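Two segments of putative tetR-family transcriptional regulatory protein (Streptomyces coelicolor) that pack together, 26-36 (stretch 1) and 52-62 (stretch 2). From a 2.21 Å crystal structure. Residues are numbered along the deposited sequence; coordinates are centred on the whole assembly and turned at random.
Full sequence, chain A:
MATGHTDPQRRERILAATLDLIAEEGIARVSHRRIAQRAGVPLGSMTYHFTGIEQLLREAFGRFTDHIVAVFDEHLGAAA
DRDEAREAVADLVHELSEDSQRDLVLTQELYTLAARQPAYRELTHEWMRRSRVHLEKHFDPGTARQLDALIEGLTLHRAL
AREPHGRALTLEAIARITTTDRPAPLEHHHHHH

Stretch 1 26-36: GIARVSHRRIA
Stretch 2 52-62: GIEQLLREAFG

The one polar side chain in this contact contributes no hydrogen bond across it: H32 (chi1 -80°, chi2 144°) presents its ring face to I53 (chi1 -135°, between wells; chi2 p, 74°), whose CD1 sits 4.2 Å from the H32 ring centroid, 25° off the normal, a CH-pi contact. H32 NE2 approaches I53 CD1 to 3.9 Å and is buried without a polar partner.

Everything else across the interface is apolar. Stretch 2 runs as a helix from I53 through G62, with G52 at the N-cap, and offers I53, L56, L57 and F61, the i, i+3, i+4, i+8 spacing of one helical face. Stretch 1 presents I27, V30, H32 and I35 from a bent backbone: G26 (phi 98°, psi 160°) leaves the preceding helix, a 3-10 turn covers 27-29, V30 and S31 are extended, then a helix starts at H32. S31 (p) caps it, OG accepting from R34 N at 3.3 Å.

From I27 to H32 the partners step back from F61 and L57 to I53; I35 then returns to L56. I27 (t, p) places CD1 4.0 Å from L57 CD2 (L57 m, t) and 4.2 Å from F61 CE1, at the ring edge (F61 m, chi2 124°). V30 (t) reaches two residues one turn apart: CG1 is 3.9 Å from I53 CG1 and 4.4 Å from L57 CD2, and CG2 is 4.3 Å from L57 CD2. I35 (m, t) CD1 lies 3.9 Å from L56 CD1 (L56 t, chi2 -98°). The rule: these apolar residues point CA-to-CB toward the other stretch, except I53, which like H32 starts sideways and brings its end nearer.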

# COMPACT_ATOMS: atom_id res chain seq x y z
N GLY A 26 -15.51 4.44 -2.19
CA GLY A 26 -14.51 4.94 -1.27
C GLY A 26 -15.00 5.03 0.17
O GLY A 26 -16.21 5.08 0.42
N ILE A 27 -14.06 5.07 1.10
CA ILE A 27 -14.35 5.14 2.52
C ILE A 27 -15.21 6.34 2.95
O ILE A 27 -16.11 6.19 3.78
CB ILE A 27 -13.03 5.13 3.33
CG1 ILE A 27 -13.33 4.91 4.81
CG2 ILE A 27 -12.27 6.43 3.13
CD1 ILE A 27 -13.83 3.51 5.13
N ALA A 28 -14.95 7.52 2.40
CA ALA A 28 -15.71 8.71 2.79
C ALA A 28 -17.21 8.62 2.48
O ALA A 28 -18.01 9.32 3.09
CB ALA A 28 -15.11 9.95 2.13
N ARG A 29 -17.59 7.76 1.54
CA ARG A 29 -18.98 7.60 1.16
C ARG A 29 -19.74 6.62 2.06
O ARG A 29 -20.91 6.33 1.82
CB ARG A 29 -19.08 7.14 -0.29
CG ARG A 29 -18.74 8.22 -1.30
CD ARG A 29 -19.92 9.17 -1.51
NE ARG A 29 -21.01 8.52 -2.24
CZ ARG A 29 -22.13 9.12 -2.61
NH1 ARG A 29 -23.06 8.45 -3.27
NH2 ARG A 29 -22.32 10.41 -2.33
N VAL A 30 -19.06 6.10 3.08
CA VAL A 30 -19.72 5.16 3.99
C VAL A 30 -20.80 5.85 4.81
O VAL A 30 -20.54 6.84 5.49
CB VAL A 30 -18.71 4.51 4.97
CG1 VAL A 30 -19.47 3.77 6.08
CG2 VAL A 30 -17.79 3.54 4.23
N SER A 31 -22.02 5.33 4.74
CA SER A 31 -23.11 5.88 5.52
C SER A 31 -24.16 4.81 5.73
O SER A 31 -24.31 3.90 4.90
CB SER A 31 -23.75 7.10 4.84
OG SER A 31 -24.66 6.73 3.82
N HIS A 32 -24.87 4.91 6.84
CA HIS A 32 -25.91 3.98 7.20
C HIS A 32 -26.98 3.82 6.12
O HIS A 32 -27.39 2.71 5.80
CB HIS A 32 -26.56 4.42 8.51
CG HIS A 32 -25.76 4.05 9.72
ND1 HIS A 32 -25.68 4.86 10.83
CD2 HIS A 32 -25.01 2.96 9.99
CE1 HIS A 32 -24.91 4.27 11.73
NE2 HIS A 32 -24.49 3.12 11.25
N ARG A 33 -27.43 4.94 5.56
CA ARG A 33 -28.46 4.89 4.53
C ARG A 33 -28.01 4.18 3.25
O ARG A 33 -28.72 3.32 2.73
CB ARG A 33 -28.94 6.30 4.19
CG ARG A 33 -30.19 6.73 4.96
CD ARG A 33 -30.00 8.06 5.67
NE ARG A 33 -29.42 9.08 4.79
CZ ARG A 33 -29.23 10.35 5.14
NH1 ARG A 33 -29.57 10.77 6.35
NH2 ARG A 33 -28.68 11.20 4.28
N ARG A 34 -26.83 4.54 2.75
CA ARG A 34 -26.32 3.94 1.53
C ARG A 34 -26.11 2.44 1.68
O ARG A 34 -26.40 1.66 0.76
CB ARG A 34 -24.99 4.59 1.13
CG ARG A 34 -25.05 6.08 0.87
CD ARG A 34 -23.87 6.54 0.02
NE ARG A 34 -23.93 7.97 -0.24
CZ ARG A 34 -23.54 8.90 0.63
NH1 ARG A 34 -23.05 8.56 1.81
NH2 ARG A 34 -23.69 10.19 0.32
N ILE A 35 -25.62 2.02 2.84
CA ILE A 35 -25.36 0.61 3.09
C ILE A 35 -26.65 -0.18 3.22
O ILE A 35 -26.78 -1.26 2.64
CB ILE A 35 -24.49 0.44 4.37
CG1 ILE A 35 -23.10 1.02 4.11
CG2 ILE A 35 -24.40 -1.04 4.75
CD1 ILE A 35 -22.25 1.16 5.35
N ALA A 36 -27.61 0.35 3.97
CA ALA A 36 -28.88 -0.33 4.14
C ALA A 36 -29.50 -0.62 2.77
O ALA A 36 -29.98 -1.73 2.52
CB ALA A 36 -29.84 0.51 4.99
N GLY A 52 -22.03 1.43 16.10
CA GLY A 52 -21.63 2.65 15.41
C GLY A 52 -20.81 2.31 14.18
O GLY A 52 -20.56 1.13 13.91
N ILE A 53 -20.38 3.33 13.45
CA ILE A 53 -19.62 3.13 12.22
C ILE A 53 -18.26 2.46 12.44
O ILE A 53 -17.78 1.73 11.57
CB ILE A 53 -19.40 4.47 11.47
CG1 ILE A 53 -19.67 4.28 9.98
CG2 ILE A 53 -17.97 4.97 11.65
CD1 ILE A 53 -21.15 4.16 9.64
N GLU A 54 -17.65 2.71 13.60
CA GLU A 54 -16.35 2.13 13.89
C GLU A 54 -16.44 0.61 14.00
O GLU A 54 -15.65 -0.09 13.38
CB GLU A 54 -15.76 2.69 15.18
CG GLU A 54 -14.32 2.24 15.39
CD GLU A 54 -13.71 2.70 16.70
OE1 GLU A 54 -12.49 2.97 16.72
OE2 GLU A 54 -14.45 2.79 17.70
N GLN A 55 -17.38 0.11 14.78
CA GLN A 55 -17.52 -1.34 14.91
C GLN A 55 -17.85 -1.93 13.53
O GLN A 55 -17.33 -2.98 13.16
CB GLN A 55 -18.63 -1.70 15.88
CG GLN A 55 -18.87 -3.20 15.95
CD GLN A 55 -20.06 -3.55 16.81
OE1 GLN A 55 -21.21 -3.26 16.47
NE2 GLN A 55 -19.79 -4.18 17.95
N LEU A 56 -18.72 -1.25 12.80
CA LEU A 56 -19.13 -1.68 11.46
C LEU A 56 -17.88 -1.78 10.59
O LEU A 56 -17.63 -2.82 9.96
CB LEU A 56 -20.13 -0.66 10.89
CG LEU A 56 -20.99 -0.89 9.64
CD1 LEU A 56 -20.33 -0.24 8.45
CD2 LEU A 56 -21.25 -2.38 9.40
N LEU A 57 -17.08 -0.72 10.56
CA LEU A 57 -15.86 -0.72 9.75
C LEU A 57 -14.86 -1.77 10.21
O LEU A 57 -14.21 -2.43 9.40
CB LEU A 57 -15.20 0.66 9.77
CG LEU A 57 -15.92 1.76 8.99
CD1 LEU A 57 -15.09 3.03 9.02
CD2 LEU A 57 -16.15 1.32 7.55
N ARG A 58 -14.74 -1.94 11.52
CA ARG A 58 -13.81 -2.92 12.05
C ARG A 58 -14.25 -4.32 11.65
O ARG A 58 -13.42 -5.14 11.25
CB ARG A 58 -13.71 -2.81 13.58
CG ARG A 58 -13.11 -1.48 14.05
CD ARG A 58 -13.11 -1.35 15.57
NE ARG A 58 -12.08 -2.16 16.21
CZ ARG A 58 -10.78 -1.86 16.19
NH1 ARG A 58 -10.35 -0.76 15.57
NH2 ARG A 58 -9.91 -2.65 16.80
N GLU A 59 -15.55 -4.60 11.75
CA GLU A 59 -16.05 -5.92 11.39
C GLU A 59 -16.02 -6.14 9.88
O GLU A 59 -15.81 -7.27 9.43
CB GLU A 59 -17.47 -6.13 11.92
CG GLU A 59 -17.58 -6.07 13.43
CD GLU A 59 -18.81 -6.79 13.98
OE1 GLU A 59 -19.31 -6.39 15.05
OE2 GLU A 59 -19.25 -7.77 13.35
N ALA A 60 -16.22 -5.08 9.10
CA ALA A 60 -16.19 -5.19 7.64
C ALA A 60 -14.78 -5.48 7.13
O ALA A 60 -14.59 -6.40 6.33
CB ALA A 60 -16.71 -3.91 7.00
N PHE A 61 -13.81 -4.70 7.57
CA PHE A 61 -12.43 -4.89 7.14
C PHE A 61 -11.84 -6.15 7.74
O PHE A 61 -10.87 -6.72 7.21
CB PHE A 61 -11.58 -3.67 7.51
CG PHE A 61 -11.70 -2.52 6.53
CD1 PHE A 61 -12.10 -1.26 6.95
CD2 PHE A 61 -11.39 -2.71 5.18
CE1 PHE A 61 -12.17 -0.19 6.05
CE2 PHE A 61 -11.46 -1.65 4.27
CZ PHE A 61 -11.85 -0.39 4.71
N GLY A 62 -12.42 -6.59 8.85
CA GLY A 62 -11.95 -7.81 9.48
C GLY A 62 -12.40 -8.96 8.60
O GLY A 62 -11.68 -9.95 8.45